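Local coordinates for adhesin (Streptococcus sanguinis SK1 = NCTC 7863, PDB 6VT2), which probably mediates adhesion of the bacterium to host surfaces by binding sialylated glycans through tandem Siglec-like modules, at residues Gly33-Val38 with Leu64-Ala70. Numbering follows the deposited sequence.
Sequences GRVNRV and LSVPGNA. With SO4 (sulfate ion), chain L.
The backbone O of V35 takes two hydrogen bonds from the 64-70 loop. N69 ND2 reaches V35 O at 3.0 Å, almost straight at 176°, with the oxygen lying in the amide plane. S65 N reaches the same V35 O at 2.9 Å. The other end of the N69 amide turns back to the strand: N69 OD1 accepts V35 N on a lone pair at 2.9 Å. The side chain of N69 thus pairs with both polar backbone atoms of V35, as a neighbouring strand would. With N63 O as a further acceptor of N69 ND2, three bonds hold the amide's rotation.

R34 runs extended alongside P67, and its guanidinium has S65 O over one face. R34 NH2 donates to S65 OG at 2.8 Å, slightly tilted from the plane, while R34 NE bonds N36 OD1 at 2.8 Å. At the start of the segment, G33 O accepts A70 N from above its carbonyl plane. A type II turn, V66 to N69, bends the loop here. On the buried side, V35 CG2 presses on A70 CB at 3.4 Å, a tight fit.

L64 CD2 lies against N36 O. N36 and R37 form a classic beta bulge opposite E103, on strand 95-104. In the two-sheet beta sandwich of the Siglec-like domain, the loop between strands 58-61 and 76-83 of one sheet borders edge strand 35-41 of the other, while V35, V38 and L64 pack on L76 of strand 76-83.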
ATOM      1  N   GLY A  33     -18.902 -19.480  53.270  1.00 12.44           N
ATOM      2  CA  GLY A  33     -18.361 -18.285  52.684  1.00 13.46           C
ATOM      3  C   GLY A  33     -16.891 -18.083  52.893  1.00 11.96           C
ATOM      4  O   GLY A  33     -16.398 -17.046  52.467  1.00 11.67           O
ATOM      5  N   ARG A  34     -16.220 -18.946  53.637  1.00 10.26           N
ATOM      6  CA  ARG A  34     -14.811 -18.783  53.933  1.00 10.47           C
ATOM      7  C   ARG A  34     -14.023 -20.052  53.619  1.00 11.47           C
ATOM      8  O   ARG A  34     -14.282 -21.126  54.165  1.00 12.42           O
ATOM      9  CB  ARG A  34     -14.623 -18.367  55.396  1.00 13.21           C
ATOM     10  CG  ARG A  34     -13.226 -18.195  55.757  1.00 13.23           C
ATOM     11  CD  ARG A  34     -13.059 -17.688  57.193  1.00 13.22           C
ATOM     12  NE  ARG A  34     -11.667 -17.705  57.549  1.00 13.08           N
ATOM     13  CZ  ARG A  34     -11.128 -17.112  58.613  1.00 15.45           C
ATOM     14  NH1 ARG A  34     -11.890 -16.364  59.382  1.00 16.37           N
ATOM     15  NH2 ARG A  34      -9.849 -17.236  58.864  1.00 18.72           N
ATOM     16  N   VAL A  35     -12.987 -19.883  52.812  1.00  9.85           N
ATOM     17  CA  VAL A  35     -12.044 -20.933  52.515  1.00 11.03           C
ATOM     18  C   VAL A  35     -10.673 -20.502  53.007  1.00  9.75           C
ATOM     19  O   VAL A  35     -10.237 -19.356  52.784  1.00 11.39           O
ATOM     20  CB  VAL A  35     -12.051 -21.214  51.011  1.00 11.20           C
ATOM     21  CG1 VAL A  35     -10.849 -22.056  50.625  1.00 10.78           C
ATOM     22  CG2 VAL A  35     -13.345 -21.856  50.623  1.00 12.64           C
ATOM     23  N   ASN A  36     -10.037 -21.389  53.735  1.00 10.44           N
ATOM     24  CA  ASN A  36      -8.818 -21.077  54.423  1.00 10.73           C
ATOM     25  C   ASN A  36      -7.598 -21.599  53.688  1.00 13.80           C
ATOM     26  O   ASN A  36      -6.516 -21.066  53.868  1.00 15.70           O
ATOM     27  CB  ASN A  36      -8.860 -21.629  55.849  1.00 11.16           C
ATOM     28  CG  ASN A  36      -9.582 -20.740  56.798  1.00 13.22           C
ATOM     29  OD1 ASN A  36     -10.287 -19.862  56.397  1.00 13.38           O
ATOM     30  ND2 ASN A  36      -9.495 -21.074  58.092  1.00 16.35           N
ATOM     31  N   ARG A  37      -7.724 -22.647  52.884  1.00 11.83           N
ATOM     32  CA  ARG A  37      -6.561 -23.194  52.172  1.00 15.64           C
ATOM     33  C   ARG A  37      -7.007 -23.641  50.787  1.00 12.53           C
ATOM     34  O   ARG A  37      -8.059 -24.134  50.664  1.00 10.48           O
ATOM     35  CB  ARG A  37      -5.991 -24.434  52.860  1.00 17.59           C
ATOM     36  CG  ARG A  37      -5.525 -24.213  54.291  1.00 19.99           C
ATOM     37  CD  ARG A  37      -5.026 -25.444  54.977  1.00 36.00           C
ATOM     38  NE  ARG A  37      -3.776 -26.091  54.645  1.00 44.22           N
ATOM     39  CZ  ARG A  37      -2.735 -25.619  54.017  1.00 58.25           C
ATOM     40  NH1 ARG A  37      -1.718 -26.442  53.819  1.00 45.70           N
ATOM     41  NH2 ARG A  37      -2.651 -24.403  53.526  1.00 66.65           N
ATOM     42  N   VAL A  38      -6.199 -23.216  49.772  1.00 13.20           N
ATOM     43  CA  VAL A  38      -6.321 -23.951  48.429  1.00  9.97           C
ATOM     44  C   VAL A  38      -4.900 -24.455  48.138  1.00 13.04           C
ATOM     45  O   VAL A  38      -4.014 -23.724  48.259  1.00 14.25           O
ATOM     46  CB  VAL A  38      -6.821 -22.957  47.378  1.00  9.75           C
ATOM     47  CG1 VAL A  38      -6.836 -23.599  46.001  1.00 10.33           C
ATOM     48  CG2 VAL A  38      -8.195 -22.422  47.750  1.00 11.34           C
ATOM     49  N   LEU A  64      -7.100 -15.401  50.793  1.00 13.28           N
ATOM     50  CA  LEU A  64      -7.281 -16.638  51.548  1.00 13.42           C
ATOM     51  C   LEU A  64      -7.666 -16.325  52.985  1.00 13.61           C
ATOM     52  O   LEU A  64      -7.230 -15.321  53.577  1.00 14.99           O
ATOM     53  CB  LEU A  64      -5.998 -17.451  51.573  1.00 19.00           C
ATOM     54  CG  LEU A  64      -5.851 -18.595  50.591  1.00 27.08           C
ATOM     55  CD1 LEU A  64      -4.503 -19.289  50.849  1.00 31.87           C
ATOM     56  CD2 LEU A  64      -6.984 -19.609  50.725  1.00 18.48           C
ATOM     57  N   SER A  65      -8.518 -17.193  53.556  1.00 12.26           N
ATOM     58  CA  SER A  65      -8.761 -17.207  54.995  1.00 14.15           C
ATOM     59  C   SER A  65      -9.375 -15.877  55.452  1.00 14.29           C
ATOM     60  O   SER A  65      -9.033 -15.293  56.487  1.00 17.39           O
ATOM     61  CB  SER A  65      -7.473 -17.539  55.754  1.00 15.79           C
ATOM     62  OG  SER A  65      -7.902 -18.008  57.035  1.00 20.57           O
ATOM     63  N   VAL A  66     -10.348 -15.420  54.691  1.00 11.78           N
ATOM     64  CA  VAL A  66     -11.045 -14.164  54.897  1.00 11.26           C
ATOM     65  C   VAL A  66     -12.529 -14.473  54.891  1.00 11.94           C
ATOM     66  O   VAL A  66     -13.010 -15.140  53.955  1.00 12.10           O
ATOM     67  CB  VAL A  66     -10.699 -13.140  53.794  1.00 14.16           C
ATOM     68  CG1 VAL A  66     -11.679 -11.977  53.756  1.00 15.66           C
ATOM     69  CG2 VAL A  66      -9.318 -12.677  53.988  1.00 15.78           C
ATOM     70  N   PRO A  67     -13.287 -14.033  55.895  1.00 12.94           N
ATOM     71  CA  PRO A  67     -14.747 -14.203  55.864  1.00 13.14           C
ATOM     72  C   PRO A  67     -15.343 -13.666  54.574  1.00 13.47           C
ATOM     73  O   PRO A  67     -15.035 -12.573  54.129  1.00 13.01           O
ATOM     74  CB  PRO A  67     -15.234 -13.402  57.081  1.00 18.01           C
ATOM     75  CG  PRO A  67     -14.051 -13.270  57.938  1.00 19.83           C
ATOM     76  CD  PRO A  67     -12.817 -13.313  57.095  1.00 15.30           C
ATOM     77  N   GLY A  68     -16.177 -14.467  53.935  1.00 11.57           N
ATOM     78  CA  GLY A  68     -16.844 -13.994  52.772  1.00 12.09           C
ATOM     79  C   GLY A  68     -16.025 -14.076  51.516  1.00 11.47           C
ATOM     80  O   GLY A  68     -16.441 -13.565  50.469  1.00 12.17           O
ATOM     81  N   ASN A  69     -14.914 -14.763  51.586  1.00 10.12           N
ATOM     82  CA  ASN A  69     -14.043 -14.827  50.435  1.00 11.05           C
ATOM     83  C   ASN A  69     -14.413 -15.900  49.432  1.00 11.97           C
ATOM     84  O   ASN A  69     -13.752 -15.975  48.413  1.00 11.58           O
ATOM     85  CB  ASN A  69     -12.588 -15.078  50.806  1.00 11.17           C
ATOM     86  CG  ASN A  69     -12.309 -16.461  51.380  1.00 10.19           C
ATOM     87  OD1 ASN A  69     -13.199 -17.273  51.543  1.00 10.69           O
ATOM     88  ND2 ASN A  69     -11.062 -16.726  51.702  1.00 11.01           N
ATOM     89  N   ALA A  70     -15.408 -16.720  49.683  1.00  9.79           N
ATOM     90  CA  ALA A  70     -15.657 -17.869  48.862  1.00 11.45           C
ATOM     91  C   ALA A  70     -17.142 -18.146  48.720  1.00 16.04           C
ATOM     92  O   ALA A  70     -17.666 -19.155  49.140  1.00 15.53           O
ATOM     93  CB  ALA A  70     -14.935 -19.064  49.442  1.00 10.89           C
TER
HETATM   94  S   SO4 L 706      -0.189 -23.989  52.570  1.00158.41           S
HETATM   95  O1  SO4 L 706       1.199 -23.751  52.328  1.00162.39           O
HETATM   96  O2  SO4 L 706      -0.638 -25.044  51.824  1.00160.94           O
HETATM   97  O3  SO4 L 706      -0.315 -24.210  53.965  1.00149.56           O
HETATM   98  O4  SO4 L 706      -0.866 -22.777  52.206  1.00149.55           O